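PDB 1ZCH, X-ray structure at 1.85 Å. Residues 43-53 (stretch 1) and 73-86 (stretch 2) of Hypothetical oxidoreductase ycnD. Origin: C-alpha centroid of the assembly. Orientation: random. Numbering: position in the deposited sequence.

Stretch 1 43-53: GQQVTVITVQD
Stretch 2 73-86: APVFLLFCADFNRA

How are the two backbones laid against each other? Strands 46-51 and 75-82 run antiparallel, with 159° between their N-to-C directions and axes 4.6 Å apart at closest approach. The register pairs Val-46 with Ala-81, Thr-47 with Cys-80, and so on in step to Val-51 with Phe-76, at CA-CA distances of 4.7 to 5.2 Å. Phi and psi are extended throughout, from -141/142 at Val-46 to -117/120 at Val-51 and from -130/134 at Val-75 to -137/114 at Asp-82. Before the first strand, Gln-44 takes a left-handed conformation (46/54) and Gln-45 lies at -77/38.

Which backbone groups join the strands? Thr-47, Ile-49 and Val-51 form the hydrogen-bonded pairs, each giving its N and receiving through its O: Thr-47 N to Cys-80 O and Cys-80 N to Thr-47 O are both 2.9 Å, Ile-49 N to Leu-78 O is 2.9 Å and Leu-78 N to Ile-49 O 2.8 Å, while Val-51 N to Phe-76 O is 2.8 Å and Phe-76 N to Val-51 O 3.0 Å. Asp-82 N extends the ladder to Gln-45 O at 2.9 Å. In the intervening pairs most CA atoms point a C-H at a carbonyl across the ladder, as where Val-46 CA lies 3.2 Å from Cys-80 O. Beyond the other end, water 2 donates to both Gln-52 O and Pro-74 O, each 2.7 Å from its oxygen.

How do the apolar side chains divide? Val-46, Val-48 and Thr-50 share a face with Ala-81, Phe-79 and Leu-77. There Val-48 (t) brings CG2 to 3.7 Å from Phe-79 CE1 and lays CG1 over one face of that ring (chi1 m). On the other face, Ile-49 (m, m) packs against Leu-78 (t, p), CB to CB 4.1 Å, and Val-51 (t) against Phe-76 (t), CB to CB 4.3 Å. Just before the first strand, Gln-45 CG sits over a face of the ring of Phe-83, which follows the second, 3.9 Å from its centroid, a CH-pi contact.

What holds the polar end together? Thr-47 (m) is its hub: OG1 donates to Asp-82 OD2 at 2.6 Å and accepts from Arg-85 NH1 at 2.7 Å. Arg-85 (m, t, m, chi4 -92°) also sends NH2 to Gln-44 O and Val-46 O, both 2.8 Å, and these acceptors lie at the edge of the guanidinium, near its plane. Asp-82 (t) turns OD1 to the helix start, accepting from Asn-84 N at 2.7 Å and Arg-85 N at 3.1 Å. Its OD2 forms a salt bridge with Arg-85 NH1 at 3.6 Å, out of plane and therefore purely electrostatic. Water 1 accepts from Arg-85 NE and donates to Gly-43 O.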

ATOM      1  N   GLY A  43      -0.508 -12.095   7.547  1.00  8.75           N
ATOM      2  CA  GLY A  43      -1.935 -12.044   7.808  1.00  9.43           C
ATOM      3  C   GLY A  43      -2.778 -11.887   6.554  1.00  9.44           C
ATOM      4  O   GLY A  43      -3.985 -12.121   6.590  1.00 10.64           O
ATOM      5  N   GLN A  44      -2.154 -11.471   5.454  1.00  8.25           N
ATOM      6  CA  GLN A  44      -2.859 -11.307   4.184  1.00  8.40           C
ATOM      7  C   GLN A  44      -4.179 -10.561   4.402  1.00  9.39           C
ATOM      8  O   GLN A  44      -5.248 -11.018   4.001  1.00 10.19           O
ATOM      9  CB  GLN A  44      -3.092 -12.695   3.568  1.00 10.12           C
ATOM     10  CG  GLN A  44      -1.770 -13.441   3.337  1.00  8.98           C
ATOM     11  CD  GLN A  44      -1.919 -14.942   3.183  1.00  9.71           C
ATOM     12  OE1 GLN A  44      -2.435 -15.437   2.176  1.00  9.64           O
ATOM     13  NE2 GLN A  44      -1.462 -15.680   4.190  1.00 11.21           N
ATOM     14  N   GLN A  45      -4.072  -9.391   5.023  1.00  8.86           N
ATOM     15  CA  GLN A  45      -5.223  -8.564   5.356  1.00 10.10           C
ATOM     16  C   GLN A  45      -5.850  -7.767   4.208  1.00  9.96           C
ATOM     17  O   GLN A  45      -6.279  -6.622   4.391  1.00 11.14           O
ATOM     18  CB  GLN A  45      -4.846  -7.621   6.507  1.00 11.43           C
ATOM     19  CG  GLN A  45      -4.824  -8.288   7.888  1.00 11.90           C
ATOM     20  CD  GLN A  45      -3.482  -8.902   8.286  1.00 11.03           C
ATOM     21  OE1 GLN A  45      -3.406  -9.634   9.273  1.00 10.68           O
ATOM     22  NE2 GLN A  45      -2.423  -8.596   7.539  1.00 10.12           N
ATOM     23  N   VAL A  46      -5.909  -8.373   3.028  1.00 10.22           N
ATOM     24  CA  VAL A  46      -6.506  -7.722   1.870  1.00 10.04           C
ATOM     25  C   VAL A  46      -7.306  -8.741   1.063  1.00 10.96           C
ATOM     26  O   VAL A  46      -6.926  -9.909   0.953  1.00 10.27           O
ATOM     27  CB  VAL A  46      -5.421  -7.051   0.964  1.00 10.73           C
ATOM     28  CG1 VAL A  46      -4.373  -8.066   0.548  1.00 13.89           C
ATOM     29  CG2 VAL A  46      -6.073  -6.431  -0.273  1.00 12.01           C
ATOM     30  N   THR A  47      -8.442  -8.300   0.538  1.00  9.13           N
ATOM     31  CA  THR A  47      -9.285  -9.158  -0.281  1.00  9.09           C
ATOM     32  C   THR A  47      -9.522  -8.423  -1.588  1.00  8.65           C
ATOM     33  O   THR A  47      -9.668  -7.200  -1.603  1.00  8.65           O
ATOM     34  CB  THR A  47     -10.634  -9.456   0.413  1.00  9.24           C
ATOM     35  OG1 THR A  47     -10.411 -10.382   1.484  1.00 10.93           O
ATOM     36  CG2 THR A  47     -11.643 -10.052  -0.572  1.00 11.51           C
ATOM     37  N   VAL A  48      -9.535  -9.172  -2.686  1.00  7.99           N
ATOM     38  CA  VAL A  48      -9.757  -8.585  -3.996  1.00  8.78           C
ATOM     39  C   VAL A  48     -11.043  -9.140  -4.582  1.00 10.66           C
ATOM     40  O   VAL A  48     -11.184 -10.352  -4.736  1.00 11.88           O
ATOM     41  CB  VAL A  48      -8.608  -8.918  -4.970  1.00  8.68           C
ATOM     42  CG1 VAL A  48      -8.870  -8.251  -6.323  1.00  9.23           C
ATOM     43  CG2 VAL A  48      -7.274  -8.448  -4.396  1.00  9.21           C
ATOM     44  N   ILE A  49     -11.986  -8.256  -4.885  1.00 11.21           N
ATOM     45  CA  ILE A  49     -13.241  -8.680  -5.494  1.00 11.40           C
ATOM     46  C   ILE A  49     -13.098  -8.375  -6.985  1.00 12.09           C
ATOM     47  O   ILE A  49     -12.833  -7.232  -7.359  1.00 10.85           O
ATOM     48  CB  ILE A  49     -14.458  -7.876  -4.959  1.00 12.34           C
ATOM     49  CG1 ILE A  49     -14.504  -7.906  -3.428  1.00 13.33           C
ATOM     50  CG2 ILE A  49     -15.749  -8.457  -5.546  1.00 13.91           C
ATOM     51  CD1 ILE A  49     -14.764  -9.268  -2.830  1.00 13.60           C
ATOM     52  N   THR A  50     -13.246  -9.394  -7.827  1.00 11.59           N
ATOM     53  CA  THR A  50     -13.152  -9.199  -9.270  1.00 11.52           C
ATOM     54  C   THR A  50     -14.569  -9.039  -9.790  1.00 13.36           C
ATOM     55  O   THR A  50     -15.413  -9.920  -9.597  1.00 12.80           O
ATOM     56  CB  THR A  50     -12.499 -10.411  -9.973  1.00 12.33           C
ATOM     57  OG1 THR A  50     -11.153 -10.562  -9.511  1.00 11.20           O
ATOM     58  CG2 THR A  50     -12.483 -10.207 -11.491  1.00 13.59           C
ATOM     59  N   VAL A  51     -14.833  -7.907 -10.433  1.00 14.07           N
ATOM     60  CA  VAL A  51     -16.156  -7.631 -10.973  1.00 14.58           C
ATOM     61  C   VAL A  51     -16.076  -7.506 -12.487  1.00 15.16           C
ATOM     62  O   VAL A  51     -15.358  -6.654 -13.013  1.00 14.53           O
ATOM     63  CB  VAL A  51     -16.734  -6.316 -10.395  1.00 13.63           C
ATOM     64  CG1 VAL A  51     -18.094  -6.027 -11.017  1.00 14.44           C
ATOM     65  CG2 VAL A  51     -16.855  -6.416  -8.880  1.00 14.14           C
ATOM     66  N   GLN A  52     -16.804  -8.366 -13.191  1.00 15.25           N
ATOM     67  CA  GLN A  52     -16.811  -8.321 -14.646  1.00 15.88           C
ATOM     68  C   GLN A  52     -18.241  -8.230 -15.174  1.00 17.36           C
ATOM     69  O   GLN A  52     -18.457  -8.019 -16.367  1.00 19.11           O
ATOM     70  CB  GLN A  52     -16.105  -9.549 -15.221  1.00 15.85           C
ATOM     71  CG  GLN A  52     -14.687  -9.728 -14.698  1.00 18.38           C
ATOM     72  CD  GLN A  52     -13.964 -10.895 -15.337  1.00 18.93           C
ATOM     73  OE1 GLN A  52     -13.453 -10.789 -16.451  1.00 20.99           O
ATOM     74  NE2 GLN A  52     -13.928 -12.021 -14.637  1.00 19.71           N
ATOM     75  N   ASP A  53     -19.215  -8.384 -14.281  1.00 16.90           N
ATOM     76  CA  ASP A  53     -20.621  -8.286 -14.668  1.00 17.69           C
ATOM     77  C   ASP A  53     -20.890  -6.843 -15.078  1.00 19.47           C
ATOM     78  O   ASP A  53     -20.678  -5.918 -14.293  1.00 16.86           O
ATOM     79  CB  ASP A  53     -21.533  -8.647 -13.496  1.00 18.26           C
ATOM     80  CG  ASP A  53     -23.003  -8.526 -13.849  1.00 20.34           C
ATOM     81  OD1 ASP A  53     -23.507  -9.389 -14.596  1.00 23.65           O
ATOM     82  OD2 ASP A  53     -23.654  -7.564 -13.391  1.00 21.82           O
ATOM     83  N   ALA A  73     -13.955  -0.331 -19.266  1.00 14.80           N
ATOM     84  CA  ALA A  73     -13.034  -1.458 -19.113  1.00 14.30           C
ATOM     85  C   ALA A  73     -13.786  -2.728 -18.734  1.00 13.60           C
ATOM     86  O   ALA A  73     -14.793  -2.670 -18.033  1.00 13.73           O
ATOM     87  CB  ALA A  73     -11.981  -1.143 -18.056  1.00 12.35           C
ATOM     88  N   PRO A  74     -13.295  -3.896 -19.183  1.00 13.58           N
ATOM     89  CA  PRO A  74     -13.929  -5.187 -18.895  1.00 14.40           C
ATOM     90  C   PRO A  74     -13.747  -5.712 -17.472  1.00 14.39           C
ATOM     91  O   PRO A  74     -14.503  -6.576 -17.020  1.00 13.75           O
ATOM     92  CB  PRO A  74     -13.291  -6.111 -19.927  1.00 16.48           C
ATOM     93  CG  PRO A  74     -11.904  -5.570 -20.026  1.00 16.01           C
ATOM     94  CD  PRO A  74     -12.138  -4.071 -20.079  1.00 14.16           C
ATOM     95  N   VAL A  75     -12.756  -5.184 -16.763  1.00 12.92           N
ATOM     96  CA  VAL A  75     -12.477  -5.646 -15.410  1.00 11.79           C
ATOM     97  C   VAL A  75     -12.344  -4.541 -14.367  1.00 12.07           C
ATOM     98  O   VAL A  75     -11.682  -3.529 -14.598  1.00 11.44           O
ATOM     99  CB  VAL A  75     -11.166  -6.474 -15.380  1.00 13.11           C
ATOM    100  CG1 VAL A  75     -10.836  -6.890 -13.942  1.00 14.92           C
ATOM    101  CG2 VAL A  75     -11.300  -7.700 -16.274  1.00 13.74           C
ATOM    102  N   PHE A  76     -12.994  -4.744 -13.224  1.00 10.80           N
ATOM    103  CA  PHE A  76     -12.896  -3.815 -12.102  1.00 11.45           C
ATOM    104  C   PHE A  76     -12.552  -4.650 -10.874  1.00 10.81           C
ATOM    105  O   PHE A  76     -13.307  -5.547 -10.504  1.00 10.76           O
ATOM    106  CB  PHE A  76     -14.211  -3.084 -11.826  1.00 11.89           C
ATOM    107  CG  PHE A  76     -14.129  -2.124 -10.660  1.00 14.69           C
ATOM    108  CD1 PHE A  76     -13.650  -0.825 -10.837  1.00 14.97           C
ATOM    109  CD2 PHE A  76     -14.471  -2.539  -9.373  1.00 12.92           C
ATOM    110  CE1 PHE A  76     -13.512   0.046  -9.747  1.00 14.05           C
ATOM    111  CE2 PHE A  76     -14.336  -1.679  -8.275  1.00 15.00           C
ATOM    112  CZ  PHE A  76     -13.854  -0.385  -8.462  1.00 15.72           C
ATOM    113  N   LEU A  77     -11.411  -4.363 -10.255  1.00 10.16           N
ATOM    114  CA  LEU A  77     -10.994  -5.079  -9.055  1.00  9.99           C
ATOM    115  C   LEU A  77     -11.187  -4.154  -7.861  1.00 10.93           C
ATOM    116  O   LEU A  77     -10.862  -2.968  -7.933  1.00 10.72           O
ATOM    117  CB  LEU A  77      -9.513  -5.466  -9.131  1.00 10.97           C
ATOM    118  CG  LEU A  77      -9.046  -6.325 -10.308  1.00 12.49           C
ATOM    119  CD1 LEU A  77      -7.560  -6.649 -10.145  1.00 12.72           C
ATOM    120  CD2 LEU A  77      -9.871  -7.604 -10.366  1.00 12.05           C
ATOM    121  N   LEU A  78     -11.726  -4.685  -6.771  1.00  8.35           N
ATOM    122  CA  LEU A  78     -11.909  -3.878  -5.571  1.00  9.20           C
ATOM    123  C   LEU A  78     -10.992  -4.421  -4.484  1.00  7.45           C
ATOM    124  O   LEU A  78     -11.116  -5.576  -4.081  1.00  8.19           O
ATOM    125  CB  LEU A  78     -13.356  -3.926  -5.075  1.00  9.73           C
ATOM    126  CG  LEU A  78     -13.564  -3.114  -3.788  1.00  9.29           C
ATOM    127  CD1 LEU A  78     -13.297  -1.642  -4.062  1.00 10.56           C
ATOM    128  CD2 LEU A  78     -14.981  -3.310  -3.272  1.00 12.23           C
ATOM    129  N   PHE A  79     -10.057  -3.590  -4.036  1.00  7.60           N
ATOM    130  CA  PHE A  79      -9.126  -3.980  -2.985  1.00  7.66           C
ATOM    131  C   PHE A  79      -9.707  -3.519  -1.656  1.00  8.23           C
ATOM    132  O   PHE A  79      -9.962  -2.329  -1.456  1.00  8.08           O
ATOM    133  CB  PHE A  79      -7.757  -3.335  -3.229  1.00  7.63           C
ATOM    134  CG  PHE A  79      -7.020  -3.919  -4.398  1.00  8.74           C
ATOM    135  CD1 PHE A  79      -6.022  -4.870  -4.204  1.00  8.28           C
ATOM    136  CD2 PHE A  79      -7.358  -3.556  -5.704  1.00  8.86           C
ATOM    137  CE1 PHE A  79      -5.370  -5.458  -5.293  1.00  7.87           C
ATOM    138  CE2 PHE A  79      -6.714  -4.137  -6.798  1.00  9.89           C
ATOM    139  CZ  PHE A  79      -5.720  -5.089  -6.593  1.00  9.16           C
ATOM    140  N   CYS A  80      -9.927  -4.473  -0.756  1.00  7.93           N
ATOM    141  CA  CYS A  80     -10.504  -4.189   0.554  1.00  8.82           C
ATOM    142  C   CYS A  80      -9.594  -4.634   1.683  1.00  9.65           C
ATOM    143  O   CYS A  80      -8.914  -5.651   1.572  1.00  9.50           O
ATOM    144  CB  CYS A  80     -11.829  -4.939   0.731  1.00 11.42           C
ATOM    145  SG  CYS A  80     -13.042  -4.744  -0.586  1.00 13.73           S
ATOM    146  N   ALA A  81      -9.586  -3.868   2.769  1.00  9.48           N
ATOM    147  CA  ALA A  81      -8.832  -4.259   3.951  1.00  9.32           C
ATOM    148  C   ALA A  81      -9.730  -5.380   4.473  1.00 10.48           C
ATOM    149  O   ALA A  81     -10.958  -5.254   4.428  1.00 10.33           O
ATOM    150  CB  ALA A  81      -8.778  -3.111   4.950  1.00 10.35           C
ATOM    151  N   ASP A  82      -9.144  -6.467   4.964  1.00  8.27           N
ATOM    152  CA  ASP A  82      -9.951  -7.590   5.433  1.00  9.48           C
ATOM    153  C   ASP A  82      -9.474  -8.190   6.750  1.00  9.65           C
ATOM    154  O   ASP A  82      -8.379  -8.750   6.828  1.00  8.72           O
ATOM    155  CB  ASP A  82      -9.967  -8.688   4.357  1.00 10.34           C
ATOM    156  CG  ASP A  82     -10.955  -9.813   4.663  1.00 10.39           C
ATOM    157  OD1 ASP A  82     -11.031 -10.263   5.825  1.00 10.29           O
ATOM    158  OD2 ASP A  82     -11.644 -10.266   3.725  1.00 11.22           O
ATOM    159  N   PHE A  83     -10.295  -8.054   7.788  1.00  9.04           N
ATOM    160  CA  PHE A  83      -9.988  -8.638   9.090  1.00  9.10           C
ATOM    161  C   PHE A  83     -11.099  -9.635   9.423  1.00 10.16           C
ATOM    162  O   PHE A  83     -11.255 -10.060  10.572  1.00  9.87           O
ATOM    163  CB  PHE A  83      -9.876  -7.550  10.168  1.00 10.20           C
ATOM    164  CG  PHE A  83      -8.501  -6.943  10.269  1.00  9.33           C
ATOM    165  CD1 PHE A  83      -7.554  -7.474  11.137  1.00  8.77           C
ATOM    166  CD2 PHE A  83      -8.139  -5.868   9.458  1.00 10.41           C
ATOM    167  CE1 PHE A  83      -6.256  -6.946  11.200  1.00  8.78           C
ATOM    168  CE2 PHE A  83      -6.848  -5.333   9.509  1.00 11.04           C
ATOM    169  CZ  PHE A  83      -5.907  -5.874  10.381  1.00  8.69           C
ATOM    170  N   ASN A  84     -11.875 -10.004   8.404  1.00  9.59           N
ATOM    171  CA  ASN A  84     -12.952 -10.982   8.583  1.00 10.12           C
ATOM    172  C   ASN A  84     -12.329 -12.376   8.661  1.00 11.01           C
ATOM    173  O   ASN A  84     -12.732 -13.206   9.478  1.00  8.61           O
ATOM    174  CB  ASN A  84     -13.955 -10.922   7.424  1.00  9.69           C
ATOM    175  CG  ASN A  84     -15.032 -11.993   7.530  1.00  9.93           C
ATOM    176  OD1 ASN A  84     -15.662 -12.153   8.579  1.00  9.52           O
ATOM    177  ND2 ASN A  84     -15.249 -12.730   6.446  1.00 11.05           N
ATOM    178  N   ARG A  85     -11.343 -12.647   7.810  1.00  9.47           N
ATOM    179  CA  ARG A  85     -10.685 -13.947   7.882  1.00  9.13           C
ATOM    180  C   ARG A  85     -10.004 -14.054   9.251  1.00  9.06           C
ATOM    181  O   ARG A  85      -9.922 -15.136   9.829  1.00  9.40           O
ATOM    182  CB  ARG A  85      -9.663 -14.111   6.750  1.00  8.87           C
ATOM    183  CG  ARG A  85     -10.294 -14.420   5.387  1.00  8.67           C
ATOM    184  CD  ARG A  85      -9.221 -14.756   4.344  1.00  8.54           C
ATOM    185  NE  ARG A  85      -8.378 -13.595   4.081  1.00  8.18           N
ATOM    186  CZ  ARG A  85      -8.603 -12.714   3.114  1.00 11.20           C
ATOM    187  NH1 ARG A  85      -9.641 -12.869   2.300  1.00  9.68           N
ATOM    188  NH2 ARG A  85      -7.813 -11.656   2.987  1.00 10.88           N
ATOM    189  N   ALA A  86      -9.524 -12.927   9.769  1.00  8.49           N
ATOM    190  CA  ALA A  86      -8.890 -12.913  11.087  1.00  9.32           C
ATOM    191  C   ALA A  86      -9.972 -13.180  12.134  1.00 10.60           C
ATOM    192  O   ALA A  86      -9.739 -13.877  13.123  1.00 10.36           O
ATOM    193  CB  ALA A  86      -8.233 -11.554  11.354  1.00  8.28           C
TER
HETATM  194  O   HOH W   1      -6.611 -12.883   5.990  1.00  9.06           O
HETATM  195  O   HOH W   2     -16.813  -7.100 -18.345  1.00 18.78           O